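Local coordinates for MucR Phosphodiesterase (Pseudomonas aeruginosa, PDB 5M1T), which belongs to the EAL-domain family and binds two magnesium ions and C2E together in one pocket, at residues G63-L68 and S184-G189; E205-R210 and S261-L266. One frame throughout, in Å; residues are numbered along the deposited sequence.

Interaction 1: residues G63-L68 and S184-G189. With MG (magnesium ion), chain D; MG (magnesium ion), chain E; C2E (9,9'-[(2R,3R,3aS,5S,7aR,9R,10R,10aS,12S,14aR)-3,5,10,12-tetrahydroxy-5,12-dioxidooctahydro-2H,7H-difuro[3,2-d:3',2'-j][1,3,7,9,2,8]tetraoxadiphosphacyclododecine-2,9-diyl]bis(2-amino-1,9-dihydro-6H-purin-6-one)), chain C.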
loop_
_atom_site.group_PDB
_atom_site.type_symbol
_atom_site.label_atom_id
_atom_site.label_comp_id
_atom_site.label_asym_id
_atom_site.label_seq_id
_atom_site.Cartn_x
_atom_site.Cartn_y
_atom_site.Cartn_z
ATOM N N GLY A 63 2.067 -22.427 -17.008
ATOM C CA GLY A 63 1.287 -21.200 -16.878
ATOM C C GLY A 63 1.751 -20.079 -17.785
ATOM O O GLY A 63 2.544 -20.305 -18.707
ATOM N N VAL A 64 1.268 -18.869 -17.506
ATOM C CA VAL A 64 1.711 -17.703 -18.221
ATOM C C VAL A 64 1.907 -16.507 -17.293
ATOM O O VAL A 64 1.342 -16.467 -16.206
ATOM C CB VAL A 64 0.714 -17.291 -19.337
ATOM C CG1 VAL A 64 0.611 -18.388 -20.379
ATOM C CG2 VAL A 64 -0.661 -16.966 -18.784
ATOM N N GLU A 65 2.701 -15.537 -17.738
ATOM C CA GLU A 65 2.693 -14.220 -17.133
ATOM C C GLU A 65 1.850 -13.278 -18.002
ATOM O O GLU A 65 2.071 -13.189 -19.200
ATOM C CB GLU A 65 4.124 -13.669 -16.987
ATOM C CG GLU A 65 4.162 -12.321 -16.307
ATOM C CD GLU A 65 5.583 -11.782 -16.046
ATOM O OE1 GLU A 65 6.576 -12.445 -16.434
ATOM O OE2 GLU A 65 5.691 -10.695 -15.439
ATOM N N ALA A 66 0.909 -12.577 -17.393
ATOM C CA ALA A 66 0.154 -11.557 -18.077
ATOM C C ALA A 66 0.982 -10.292 -18.199
ATOM O O ALA A 66 1.557 -9.832 -17.207
ATOM C CB ALA A 66 -1.153 -11.245 -17.312
ATOM N N LEU A 67 1.024 -9.742 -19.407
ATOM C CA LEU A 67 1.831 -8.585 -19.738
ATOM C C LEU A 67 1.006 -7.549 -20.556
ATOM O O LEU A 67 0.468 -7.835 -21.631
ATOM C CB LEU A 67 3.071 -9.025 -20.538
ATOM C CG LEU A 67 4.116 -9.850 -19.779
ATOM C CD1 LEU A 67 5.181 -10.460 -20.714
ATOM C CD2 LEU A 67 4.776 -8.995 -18.692
ATOM N N LEU A 68 0.922 -6.337 -20.029
ATOM C CA LEU A 68 0.065 -5.332 -20.589
ATOM C C LEU A 68 0.688 -4.748 -21.851
ATOM O O LEU A 68 1.907 -4.529 -21.917
ATOM C CB LEU A 68 -0.178 -4.238 -19.552
ATOM C CG LEU A 68 -1.190 -3.117 -19.871
ATOM C CD1 LEU A 68 -2.581 -3.680 -20.009
ATOM C CD2 LEU A 68 -1.143 -2.038 -18.787
ATOM N N SER A 184 4.985 -14.564 -5.972
ATOM C CA SER A 184 6.281 -14.592 -6.634
ATOM C C SER A 184 7.053 -13.293 -6.376
ATOM O O SER A 184 6.473 -12.187 -6.409
ATOM C CB SER A 184 6.065 -14.803 -8.138
ATOM O OG SER A 184 7.304 -14.802 -8.839
ATOM N N ILE A 185 8.341 -13.415 -6.068
ATOM C CA ILE A 185 9.219 -12.237 -5.952
ATOM C C ILE A 185 9.948 -12.013 -7.275
ATOM O O ILE A 185 10.829 -12.779 -7.661
ATOM C CB ILE A 185 10.253 -12.388 -4.836
ATOM C CG1 ILE A 185 9.608 -12.778 -3.516
ATOM C CG2 ILE A 185 11.061 -11.105 -4.652
ATOM C CD1 ILE A 185 8.588 -11.818 -2.958
ATOM N N ASP A 186 9.582 -10.942 -7.949
ATOM C CA ASP A 186 9.996 -10.675 -9.312
ATOM C C ASP A 186 11.338 -9.884 -9.370
ATOM O O ASP A 186 11.791 -9.318 -8.362
ATOM C CB ASP A 186 8.885 -9.814 -9.954
ATOM C CG ASP A 186 8.875 -9.874 -11.465
ATOM O OD1 ASP A 186 9.758 -10.553 -12.088
ATOM O OD2 ASP A 186 7.947 -9.227 -12.006
ATOM N N ASP A 187 11.932 -9.807 -10.551
ATOM C CA ASP A 187 13.173 -9.033 -10.755
ATOM C C ASP A 187 14.234 -9.295 -9.681
ATOM O O ASP A 187 14.940 -8.386 -9.227
ATOM C CB ASP A 187 12.883 -7.528 -10.829
ATOM C CG ASP A 187 11.971 -7.152 -12.004
ATOM O OD1 ASP A 187 11.682 -7.998 -12.902
ATOM O OD2 ASP A 187 11.545 -5.976 -12.007
ATOM N N PHE A 188 14.348 -10.549 -9.273
ATOM C CA PHE A 188 15.204 -10.875 -8.155
ATOM C C PHE A 188 16.676 -10.707 -8.558
ATOM O O PHE A 188 17.093 -11.034 -9.667
ATOM C CB PHE A 188 14.905 -12.263 -7.601
ATOM C CG PHE A 188 15.464 -12.486 -6.243
ATOM C CD1 PHE A 188 14.764 -12.080 -5.125
ATOM C CD2 PHE A 188 16.726 -13.062 -6.074
ATOM C CE1 PHE A 188 15.280 -12.252 -3.853
ATOM C CE2 PHE A 188 17.243 -13.250 -4.801
ATOM C CZ PHE A 188 16.516 -12.836 -3.688
ATOM N N GLY A 189 17.431 -10.089 -7.662
ATOM C CA GLY A 189 18.831 -9.806 -7.896
ATOM C C GLY A 189 19.024 -8.317 -8.079
ATOM O O GLY A 189 20.141 -7.821 -7.899
HETATM MG MG MG D . 6.840 -9.964 -13.717
HETATM MG MG MG E . 10.854 -9.939 -13.944
HETATM P P1 C2E C . 8.580 -8.013 -15.875
HETATM O O2P C2E C . 7.609 -8.334 -14.773
HETATM O O1P C2E C . 10.027 -8.347 -15.579
HETATM O "O5'" C2E C . 8.092 -8.801 -17.174
HETATM C "C5'" C2E C . 9.015 -9.466 -18.008
HETATM C "C4'" C2E C . 9.478 -8.569 -19.133
HETATM O "O4'" C2E C . 10.553 -9.232 -19.825
HETATM C "C3'" C2E C . 8.393 -8.326 -20.168
HETATM O "O3'" C2E C . 8.578 -7.027 -20.728
HETATM C "C2'" C2E C . 8.665 -9.363 -21.236
HETATM O "O2'" C2E C . 8.177 -8.988 -22.525
HETATM C "C1'" C2E C . 10.186 -9.368 -21.199
HETATM N N9 C2E C . 10.791 -10.591 -21.726
HETATM C C8 C2E C . 10.383 -11.853 -21.516
HETATM N N7 C2E C . 11.199 -12.717 -22.158
HETATM C C5 C2E C . 12.149 -11.999 -22.773
HETATM C C6 C2E C . 13.314 -12.290 -23.615
HETATM O O6 C2E C . 13.607 -13.476 -23.888
HETATM N N1 C2E C . 14.033 -11.246 -24.055
HETATM C C2 C2E C . 13.716 -9.965 -23.757
HETATM N N2 C2E C . 14.475 -8.954 -24.235
HETATM N N3 C2E C . 12.668 -9.632 -22.982
HETATM C C4 C2E C . 11.869 -10.596 -22.486
HETATM P P11 C2E C . 7.332 -6.025 -20.902
HETATM O O21 C2E C . 6.140 -6.822 -21.408
HETATM O O11 C2E C . 7.704 -4.966 -21.884
HETATM O O5A C2E C . 7.003 -5.434 -19.453
HETATM C C5A C2E C . 8.017 -4.690 -18.771
HETATM C C4A C2E C . 7.624 -4.506 -17.321
HETATM O O4A C2E C . 6.371 -3.838 -17.219
HETATM C C3A C2E C . 7.384 -5.810 -16.607
HETATM O O3A C2E C . 8.586 -6.432 -16.189
HETATM C C2A C2E C . 6.512 -5.395 -15.451
HETATM O O2A C2E C . 7.277 -4.825 -14.398
HETATM C C1A C2E C . 5.673 -4.298 -16.057
HETATM N N91 C2E C . 4.317 -4.814 -16.403
HETATM C C81 C2E C . 3.916 -5.466 -17.514
HETATM N N71 C2E C . 2.585 -5.737 -17.459
HETATM C C51 C2E C . 2.139 -5.248 -16.289
HETATM C C61 C2E C . 0.849 -5.191 -15.579
HETATM O O61 C2E C . -0.173 -5.702 -16.085
HETATM N N11 C2E C . 0.819 -4.588 -14.377
HETATM C C21 C2E C . 1.927 -4.052 -13.819
HETATM N N21 C2E C . 1.838 -3.462 -12.614
HETATM N N31 C2E C . 3.143 -4.067 -14.405
HETATM C C41 C2E C . 3.284 -4.653 -15.608
HETATM O O HOH W 1 8.221 -11.174 -14.864
HETATM O O HOH W 2 12.557 -8.712 -14.648
#

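Interaction 2: residues E205-R210 and S261-L266. With C2E (9,9'-[(2R,3R,3aS,5S,7aR,9R,10R,10aS,12S,14aR)-3,5,10,12-tetrahydroxy-5,12-dioxidooctahydro-2H,7H-difuro[3,2-d:3',2'-j][1,3,7,9,2,8]tetraoxadiphosphacyclododecine-2,9-diyl]bis(2-amino-1,9-dihydro-6H-purin-6-one)), chain C.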
loop_
_atom_site.group_PDB
_atom_site.type_symbol
_atom_site.label_atom_id
_atom_site.label_comp_id
_atom_site.label_asym_id
_atom_site.label_seq_id
_atom_site.Cartn_x
_atom_site.Cartn_y
_atom_site.Cartn_z
ATOM N N GLU A 205 7.930 -18.575 -5.184
ATOM C CA GLU A 205 8.956 -18.563 -6.235
ATOM C C GLU A 205 9.748 -17.251 -6.287
ATOM O O GLU A 205 9.242 -16.191 -5.921
ATOM C CB GLU A 205 8.334 -18.878 -7.605
ATOM C CG GLU A 205 7.439 -17.811 -8.136
ATOM C CD GLU A 205 6.936 -18.020 -9.578
ATOM O OE1 GLU A 205 6.628 -19.178 -10.007
ATOM O OE2 GLU A 205 6.819 -16.968 -10.277
ATOM N N LEU A 206 11.007 -17.364 -6.705
ATOM C CA LEU A 206 11.776 -16.221 -7.107
ATOM C C LEU A 206 11.950 -16.246 -8.610
ATOM O O LEU A 206 12.143 -17.321 -9.196
ATOM C CB LEU A 206 13.135 -16.206 -6.444
ATOM C CG LEU A 206 13.226 -16.450 -4.945
ATOM C CD1 LEU A 206 14.696 -16.446 -4.603
ATOM C CD2 LEU A 206 12.476 -15.393 -4.132
ATOM N N LYS A 207 11.911 -15.048 -9.211
ATOM C CA LYS A 207 12.154 -14.885 -10.656
ATOM C C LYS A 207 13.456 -14.119 -10.886
ATOM O O LYS A 207 13.534 -12.911 -10.646
ATOM C CB LYS A 207 11.014 -14.160 -11.352
ATOM C CG LYS A 207 9.658 -14.724 -11.013
ATOM C CD LYS A 207 8.577 -14.200 -11.929
ATOM C CE LYS A 207 8.423 -15.042 -13.186
ATOM N NZ LYS A 207 7.579 -14.301 -14.213
ATOM N N ILE A 208 14.460 -14.817 -11.400
ATOM C CA ILE A 208 15.730 -14.176 -11.664
ATOM C C ILE A 208 15.571 -13.083 -12.721
ATOM O O ILE A 208 14.986 -13.344 -13.791
ATOM C CB ILE A 208 16.789 -15.164 -12.175
ATOM C CG1 ILE A 208 16.983 -16.317 -11.189
ATOM C CG2 ILE A 208 18.082 -14.411 -12.378
ATOM C CD1 ILE A 208 17.636 -17.520 -11.815
ATOM N N ASP A 209 16.105 -11.887 -12.451
ATOM C CA ASP A 209 15.886 -10.783 -13.386
ATOM C C ASP A 209 16.567 -11.080 -14.709
ATOM O O ASP A 209 17.702 -11.594 -14.728
ATOM C CB ASP A 209 16.414 -9.471 -12.871
ATOM C CG ASP A 209 16.073 -8.316 -13.809
ATOM O OD1 ASP A 209 14.879 -8.013 -13.983
ATOM O OD2 ASP A 209 17.001 -7.750 -14.421
ATOM N N ARG A 210 15.878 -10.760 -15.799
ATOM C CA ARG A 210 16.380 -11.027 -17.134
ATOM C C ARG A 210 17.719 -10.389 -17.390
ATOM O O ARG A 210 18.464 -10.884 -18.215
ATOM C CB ARG A 210 15.406 -10.557 -18.208
ATOM C CG ARG A 210 15.134 -9.054 -18.247
ATOM C CD ARG A 210 14.164 -8.765 -19.399
ATOM N NE ARG A 210 13.542 -7.443 -19.490
ATOM C CZ ARG A 210 12.768 -6.858 -18.558
ATOM N NH1 ARG A 210 12.578 -7.394 -17.330
ATOM N NH2 ARG A 210 12.200 -5.672 -18.844
ATOM N N SER A 261 11.816 -23.570 -13.754
ATOM C CA SER A 261 11.104 -23.141 -14.931
ATOM C C SER A 261 11.770 -21.960 -15.625
ATOM O O SER A 261 12.581 -21.224 -15.031
ATOM C CB SER A 261 9.650 -22.819 -14.579
ATOM O OG SER A 261 9.554 -21.874 -13.532
ATOM N N LEU A 262 11.469 -21.836 -16.918
ATOM C CA LEU A 262 12.093 -20.844 -17.771
ATOM C C LEU A 262 11.020 -20.018 -18.456
ATOM O O LEU A 262 9.928 -20.518 -18.759
ATOM C CB LEU A 262 12.963 -21.502 -18.847
ATOM C CG LEU A 262 13.990 -22.573 -18.446
ATOM C CD1 LEU A 262 14.732 -23.037 -19.691
ATOM C CD2 LEU A 262 15.001 -22.060 -17.440
ATOM N N GLN A 263 11.373 -18.769 -18.731
ATOM C CA GLN A 263 10.524 -17.858 -19.476
ATOM C C GLN A 263 11.421 -17.040 -20.403
ATOM O O GLN A 263 12.525 -16.612 -20.022
ATOM C CB GLN A 263 9.829 -16.969 -18.484
ATOM C CG GLN A 263 8.739 -16.155 -19.025
ATOM C CD GLN A 263 8.031 -15.376 -17.938
ATOM O OE1 GLN A 263 7.950 -15.818 -16.777
ATOM N NE2 GLN A 263 7.481 -14.222 -18.318
ATOM N N GLY A 264 11.008 -16.900 -21.655
ATOM C CA GLY A 264 11.822 -16.129 -22.575
ATOM C C GLY A 264 11.405 -16.307 -24.004
ATOM O O GLY A 264 10.639 -17.238 -24.329
ATOM N N PHE A 265 11.923 -15.417 -24.855
ATOM C CA PHE A 265 11.627 -15.435 -26.281
ATOM C C PHE A 265 11.929 -16.785 -26.961
ATOM O O PHE A 265 11.220 -17.184 -27.854
ATOM C CB PHE A 265 12.373 -14.336 -27.012
ATOM C CG PHE A 265 11.874 -12.958 -26.718
ATOM C CD1 PHE A 265 10.807 -12.741 -25.867
ATOM C CD2 PHE A 265 12.458 -11.873 -27.331
ATOM C CE1 PHE A 265 10.341 -11.487 -25.630
ATOM C CE2 PHE A 265 12.007 -10.611 -27.077
ATOM C CZ PHE A 265 10.943 -10.427 -26.217
ATOM N N LEU A 266 12.954 -17.479 -26.509
ATOM C CA LEU A 266 13.319 -18.782 -27.074
ATOM C C LEU A 266 12.178 -19.786 -26.885
ATOM O O LEU A 266 11.928 -20.602 -27.752
ATOM C CB LEU A 266 14.576 -19.323 -26.397
ATOM C CG LEU A 266 15.095 -20.647 -27.012
ATOM C CD1 LEU A 266 15.766 -20.380 -28.364
ATOM C CD2 LEU A 266 16.044 -21.410 -26.087
HETATM P P1 C2E C . 8.580 -8.013 -15.875
HETATM O O2P C2E C . 7.609 -8.334 -14.773
HETATM O O1P C2E C . 10.027 -8.347 -15.579
HETATM O "O5'" C2E C . 8.092 -8.801 -17.174
HETATM C "C5'" C2E C . 9.015 -9.466 -18.008
HETATM C "C4'" C2E C . 9.478 -8.569 -19.133
HETATM O "O4'" C2E C . 10.553 -9.232 -19.825
HETATM C "C3'" C2E C . 8.393 -8.326 -20.168
HETATM O "O3'" C2E C . 8.578 -7.027 -20.728
HETATM C "C2'" C2E C . 8.665 -9.363 -21.236
HETATM O "O2'" C2E C . 8.177 -8.988 -22.525
HETATM C "C1'" C2E C . 10.186 -9.368 -21.199
HETATM N N9 C2E C . 10.791 -10.591 -21.726
HETATM C C8 C2E C . 10.383 -11.853 -21.516
HETATM N N7 C2E C . 11.199 -12.717 -22.158
HETATM C C5 C2E C . 12.149 -11.999 -22.773
HETATM C C6 C2E C . 13.314 -12.290 -23.615
HETATM O O6 C2E C . 13.607 -13.476 -23.888
HETATM N N1 C2E C . 14.033 -11.246 -24.055
HETATM C C2 C2E C . 13.716 -9.965 -23.757
HETATM N N2 C2E C . 14.475 -8.954 -24.235
HETATM N N3 C2E C . 12.668 -9.632 -22.982
HETATM C C4 C2E C . 11.869 -10.596 -22.486
HETATM P P11 C2E C . 7.332 -6.025 -20.902
HETATM O O21 C2E C . 6.140 -6.822 -21.408
HETATM O O11 C2E C . 7.704 -4.966 -21.884
HETATM O O5A C2E C . 7.003 -5.434 -19.453
HETATM C C5A C2E C . 8.017 -4.690 -18.771
HETATM C C4A C2E C . 7.624 -4.506 -17.321
HETATM O O4A C2E C . 6.371 -3.838 -17.219
HETATM C C3A C2E C . 7.384 -5.810 -16.607
HETATM O O3A C2E C . 8.586 -6.432 -16.189
HETATM C C2A C2E C . 6.512 -5.395 -15.451
HETATM O O2A C2E C . 7.277 -4.825 -14.398
HETATM C C1A C2E C . 5.673 -4.298 -16.057
HETATM N N91 C2E C . 4.317 -4.814 -16.403
HETATM C C81 C2E C . 3.916 -5.466 -17.514
HETATM N N71 C2E C . 2.585 -5.737 -17.459
HETATM C C51 C2E C . 2.139 -5.248 -16.289
HETATM C C61 C2E C . 0.849 -5.191 -15.579
HETATM O O61 C2E C . -0.173 -5.702 -16.085
HETATM N N11 C2E C . 0.819 -4.588 -14.377
HETATM C C21 C2E C . 1.927 -4.052 -13.819
HETATM N N21 C2E C . 1.838 -3.462 -12.614
HETATM N N31 C2E C . 3.143 -4.067 -14.405
HETATM C C41 C2E C . 3.284 -4.653 -15.608
#

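Interaction 1: residues G63-L68 and S184-G189
E65 and D186 sit on parallel strands that are not neighbours, with 120-124 and 153-158 between them in the sheet, and the closest CA atoms of the two segments, those of E65 and S184, are 11.1 Å apart. That gap is spanned by two carboxylates and a metal. E65 reaches out as a fully extended chain, CG anti to the backbone N (chi1 -178°), which places its OE2 at 2.2 Å from the chain D magnesium ion. D186 comes from the other strand and sets OD2 at 2.2 Å from the same ion. The two oxygens, E65 OE2 and D186 OD2, stay 4.4 Å apart; the ion between them probably offsets the repulsion of like charges.

D186 bridges the two metals, one carboxylate oxygen to each, its OD1 lying 2.2 Å from the chain E magnesium ion. That OD1 also accepts the backbone N of D187 at 2.8 Å, from above the carboxylate plane, which further restrains the group's rotation. D187 binds the second ion through OD1. One phosphate of C2E spans the pair of metals, O2P on the first and O1P on the second. N124 and E156 add ligands to the first ion and E243 to the second. The remaining oxygen of E65, OE1, is held by Q263 and K207.

Beyond E65 the strand lines the ligand: L67 lays its CD2 against O5' of C2E at 3.7 Å, and the L68 backbone N gives an almost straight hydrogen bond (177°) to N71 of one guanine at 3.1 Å. E65, A66 and L67 spell the EAL signature, and E65 together with the D186-D187 pair forms part of the two-metal centre of the EAL-domain barrel.

Interaction 2: residues E205-R210 and S261-L266
K207 and Q263 meet across parallel strands 205-208 and 261-263, which are separated in the sheet by strand 239-243; the nearest CA atoms, those of K207 and L262, are 9.3 Å apart. The contact between the segments is a single polar bridge inside the barrel. The lysine chain bends at chi3 (88°) and brings its ammonium to the carboxamide, where K207 NZ donates to Q263 OE1 at 3.0 Å. The donor meets the carbonyl oxygen at a C=O...N angle of 129°, tilted moderately from the carbonyl plane. Q263 is extended beyond CG and comes across the lysine at a slant. Salt bridges to E156 and E65 bring NZ to three partners, which probably compensates its buried positive charge. On the other side of the carboxamide, NE2 donates to E65 and Q51. With both its ends engaged, the amide's rotation is defined. The K207 side chain lies about 4 Å from a magnesium ion, consistent with a second-shell role, holding the E65 and E156 carboxylates in place.

Past the strand ends both segments turn to C2E and meet the same nucleoside half. The F265 backbone N donates a straight hydrogen bond to O6 of its guanine at 2.7 Å, while the F265 ring lies over the base, with C6 3.4 Å from the ring plane, away from the ring centre. R269 makes a cation-pi contact with F265. From segment 205-210, R210 offers one guanidinium face to the sugar, C2E O4' lying 3.4 Å above it, and its NH1 comes within 3.2 Å of phosphate oxygen O1P. D209, just before, N-caps helix 210-214 through OD2.

The K207-Q263 pair beneath the metals, with the strand-end loops gripping C2E above, forms part of the pocket at the mouth of this EAL-domain barrel.

How the interactions relate
Along the chain, interaction 1 comes first: it joins strand 61-72 to strand 182-188 and closes a loop of 115 residues, much of it helix. Interaction 2 opens only afterwards, linking strand 205-208 to strand 261-263 over 50 residues, so the two loops follow in series and neither cross nor nest. They still form one unit, with centres 8 Å apart. Strands 182-188 and 205-208 are sheet neighbours, tied by S184 OG and E205 OE2 at 2.6 Å, while I185 packs on L206. Together the four segments gather early and late strands of the sheet around C2E, each interaction holding a different guanine.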